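Local coordinates for ESX-5 secretion-associated protein EspG5 (Mycobacterium marinum, PDB 6VJ5) that acts as a specific chaperone for its cognate PE/PPE proteins, keeping their dimers from aggregating before secretion, at residues G236-L244 with R251-R259. Residues are numbered along the deposited sequence; the frame is centred on the assembly and turned at random.
Sequences GPSASVLSL and RIALYQQAR
Ala239 starts the contact with its carbonyl: Arg259 NH1 donates to Ala239 O at 3.0 Å, a bent bond (133° at the hydrogen). The oxygen meets the edge of the guanidinium in its plane, whereas NH1 stands well above the carbonyl plane, with Ala239 CB packed close to the same nitrogen. A water donates a second bond to Ala239 O. Arg259 reaches here on a chain extended from CG to NE and turns its other terminal nitrogen, NH2, to a salt bridge with Glu265.

Next, Ser240 OG donates to Gln256 O at 2.9 Å, tilted from the carbonyl plane. With OG anti to the backbone N (chi1 166°), the hydroxyl is placed beside Gln256 O, and the bond joins the two segments where the strand 234-247 is interrupted. Ser240 O in turn accepts from Ser238 OG, which is also hydrogen-bonded to Ala227 N on strand 221-231. Val241 O makes a CA-H...O contact with Tyr255 CA (3.2 Å) and also accepts a hydrogen bond from a side chain of another protein's chain.

Leu242, Leu244, Ala253 and Tyr255 share one face of the sheet. Leu242 CD1 lies 3.9 Å from Tyr255 CD2, meeting the ring obliquely. Regular antiparallel pairing sets in at Ser243, which exchanges two 2.7 Å backbone bonds, N to O and O to N, with Leu254. Beyond it, Leu244 CD2 presses on Ala253 CB at 3.4 Å.

The two segments belong to a beta hairpin within EspG5's long antiparallel sheet, flanked by strands 221-231 and 267-272. Helix 275-286 packs on Leu242 and Tyr255, and helix 147-159 on Leu244. On the other face, Ser243 and Leu254 touch the chain of another protein, which also bonds Gln256 NE2, so the hairpin lies between its own helices and a bound protein.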
loop_
_atom_site.group_PDB
_atom_site.type_symbol
_atom_site.label_atom_id
_atom_site.label_comp_id
_atom_site.label_asym_id
_atom_site.label_seq_id
_atom_site.Cartn_x
_atom_site.Cartn_y
_atom_site.Cartn_z
ATOM N N GLY C 236 -23.136 3.599 6.254
ATOM C CA GLY C 236 -24.009 4.370 5.398
ATOM C C GLY C 236 -23.968 5.864 5.652
ATOM O O GLY C 236 -23.928 6.324 6.799
ATOM N N PRO C 237 -23.994 6.654 4.580
ATOM C CA PRO C 237 -23.990 8.111 4.723
ATOM C C PRO C 237 -25.404 8.658 4.873
ATOM O O PRO C 237 -26.397 7.982 4.596
ATOM C CB PRO C 237 -23.371 8.578 3.399
ATOM C CG PRO C 237 -23.953 7.598 2.411
ATOM C CD PRO C 237 -24.040 6.257 3.157
ATOM N N SER C 238 -25.476 9.914 5.308
ATOM C CA SER C 238 -26.750 10.620 5.314
ATOM C C SER C 238 -27.219 10.829 3.879
ATOM O O SER C 238 -26.436 11.229 3.012
ATOM C CB SER C 238 -26.628 11.962 6.031
ATOM O OG SER C 238 -25.585 12.741 5.481
ATOM N N ALA C 239 -28.497 10.545 3.625
ATOM C CA ALA C 239 -29.036 10.715 2.281
ATOM C C ALA C 239 -28.986 12.167 1.835
ATOM O O ALA C 239 -29.021 12.439 0.631
ATOM C CB ALA C 239 -30.474 10.196 2.221
ATOM N N SER C 240 -28.880 13.100 2.778
ATOM C CA SER C 240 -28.906 14.525 2.502
ATOM C C SER C 240 -27.595 15.170 2.926
ATOM O O SER C 240 -26.949 14.732 3.882
ATOM C CB SER C 240 -30.069 15.201 3.241
ATOM O OG SER C 240 -29.920 16.608 3.240
ATOM N N VAL C 241 -27.211 16.220 2.203
ATOM C CA VAL C 241 -26.048 17.032 2.533
ATOM C C VAL C 241 -26.506 18.473 2.701
ATOM O O VAL C 241 -27.363 18.951 1.950
ATOM C CB VAL C 241 -24.954 16.939 1.449
ATOM C CG1 VAL C 241 -23.721 17.748 1.859
ATOM C CG2 VAL C 241 -24.582 15.488 1.184
ATOM N N LEU C 242 -25.935 19.161 3.684
ATOM C CA LEU C 242 -26.162 20.585 3.882
ATOM C C LEU C 242 -25.018 21.353 3.239
ATOM O O LEU C 242 -23.861 21.194 3.642
ATOM C CB LEU C 242 -26.262 20.949 5.364
ATOM C CG LEU C 242 -26.282 22.453 5.660
ATOM C CD1 LEU C 242 -27.522 23.110 5.066
ATOM C CD2 LEU C 242 -26.205 22.707 7.165
ATOM N N SER C 243 -25.339 22.199 2.266
ATOM C CA SER C 243 -24.364 23.071 1.627
ATOM C C SER C 243 -24.692 24.521 1.963
ATOM O O SER C 243 -25.801 24.992 1.684
ATOM C CB SER C 243 -24.351 22.861 0.113
ATOM O OG SER C 243 -23.474 23.781 -0.507
ATOM N N LEU C 244 -23.728 25.223 2.552
ATOM C CA LEU C 244 -23.802 26.659 2.757
ATOM C C LEU C 244 -22.850 27.345 1.788
ATOM O O LEU C 244 -21.722 26.881 1.587
ATOM C CB LEU C 244 -23.427 27.042 4.187
ATOM C CG LEU C 244 -24.145 26.305 5.315
ATOM C CD1 LEU C 244 -23.752 26.949 6.642
ATOM C CD2 LEU C 244 -25.638 26.328 5.133
ATOM N N ARG C 251 -25.563 34.654 2.354
ATOM C CA ARG C 251 -25.275 33.246 2.580
ATOM C C ARG C 251 -26.532 32.409 2.400
ATOM O O ARG C 251 -27.565 32.685 3.020
ATOM C CB ARG C 251 -24.710 33.043 3.985
ATOM C CG ARG C 251 -24.362 31.600 4.316
ATOM C CD ARG C 251 -23.676 31.523 5.665
ATOM N NE ARG C 251 -22.377 32.188 5.643
ATOM C CZ ARG C 251 -21.782 32.700 6.713
ATOM N NH1 ARG C 251 -22.380 32.630 7.899
ATOM N NH2 ARG C 251 -20.593 33.283 6.598
ATOM N N ILE C 252 -26.429 31.378 1.566
ATOM C CA ILE C 252 -27.548 30.507 1.228
ATOM C C ILE C 252 -27.278 29.112 1.773
ATOM O O ILE C 252 -26.127 28.671 1.880
ATOM C CB ILE C 252 -27.774 30.458 -0.298
ATOM C CG1 ILE C 252 -27.878 31.876 -0.861
ATOM C CG2 ILE C 252 -29.012 29.645 -0.630
ATOM C CD1 ILE C 252 -28.078 31.936 -2.366
ATOM N N ALA C 253 -28.359 28.411 2.111
ATOM C CA ALA C 253 -28.298 27.047 2.619
ATOM C C ALA C 253 -29.097 26.137 1.702
ATOM O O ALA C 253 -30.247 26.440 1.374
ATOM C CB ALA C 253 -28.848 26.960 4.045
ATOM N N LEU C 254 -28.493 25.018 1.308
ATOM C CA LEU C 254 -29.129 24.033 0.448
ATOM C C LEU C 254 -29.048 22.669 1.109
ATOM O O LEU C 254 -28.000 22.290 1.641
ATOM C CB LEU C 254 -28.455 23.977 -0.925
ATOM C CG LEU C 254 -28.330 25.307 -1.665
ATOM C CD1 LEU C 254 -27.151 25.272 -2.618
ATOM C CD2 LEU C 254 -29.616 25.598 -2.418
ATOM N N TYR C 255 -30.148 21.926 1.063
ATOM C CA TYR C 255 -30.135 20.585 1.626
ATOM C C TYR C 255 -31.378 19.834 1.184
ATOM O O TYR C 255 -32.421 20.435 0.915
ATOM C CB TYR C 255 -30.065 20.629 3.154
ATOM C CG TYR C 255 -31.259 21.304 3.792
ATOM C CD1 TYR C 255 -32.409 20.585 4.085
ATOM C CD2 TYR C 255 -31.237 22.659 4.102
ATOM C CE1 TYR C 255 -33.500 21.191 4.668
ATOM C CE2 TYR C 255 -32.328 23.274 4.687
ATOM C CZ TYR C 255 -33.456 22.534 4.968
ATOM O OH TYR C 255 -34.548 23.135 5.548
ATOM N N GLN C 256 -31.249 18.512 1.106
ATOM C CA GLN C 256 -32.398 17.652 0.875
ATOM C C GLN C 256 -33.182 17.478 2.169
ATOM O O GLN C 256 -32.632 17.564 3.270
ATOM C CB GLN C 256 -31.956 16.285 0.354
ATOM C CG GLN C 256 -31.656 16.254 -1.129
ATOM C CD GLN C 256 -30.970 14.970 -1.551
ATOM O OE1 GLN C 256 -31.621 13.986 -1.909
ATOM N NE2 GLN C 256 -29.648 14.971 -1.507
ATOM N N GLN C 257 -34.477 17.232 2.029
ATOM C CA GLN C 257 -35.333 16.918 3.162
ATOM C C GLN C 257 -35.609 15.421 3.195
ATOM O O GLN C 257 -35.568 14.742 2.168
ATOM C CB GLN C 257 -36.639 17.703 3.079
ATOM C CG GLN C 257 -36.453 19.174 3.381
ATOM C CD GLN C 257 -37.746 19.941 3.336
ATOM O OE1 GLN C 257 -38.709 19.513 2.700
ATOM N NE2 GLN C 257 -37.782 21.082 4.017
ATOM N N ALA C 258 -35.876 14.914 4.398
ATOM C CA ALA C 258 -36.096 13.485 4.589
ATOM C C ALA C 258 -37.176 12.969 3.646
ATOM O O ALA C 258 -38.253 13.559 3.527
ATOM C CB ALA C 258 -36.486 13.212 6.043
ATOM N N ARG C 259 -36.879 11.853 2.986
ATOM C CA ARG C 259 -37.742 11.300 1.948
ATOM C C ARG C 259 -38.181 9.884 2.303
ATOM O O ARG C 259 -39.369 9.569 2.268
ATOM C CB ARG C 259 -37.010 11.307 0.606
ATOM C CG ARG C 259 -35.517 11.076 0.746
ATOM C CD ARG C 259 -34.799 10.993 -0.587
ATOM N NE ARG C 259 -33.377 11.280 -0.421
ATOM C CZ ARG C 259 -32.421 10.852 -1.239
ATOM N NH1 ARG C 259 -31.156 11.173 -1.004
ATOM N NH2 ARG C 259 -32.729 10.096 -2.284
HETATM O O HOH W 1 -27.761 12.167 -1.800
#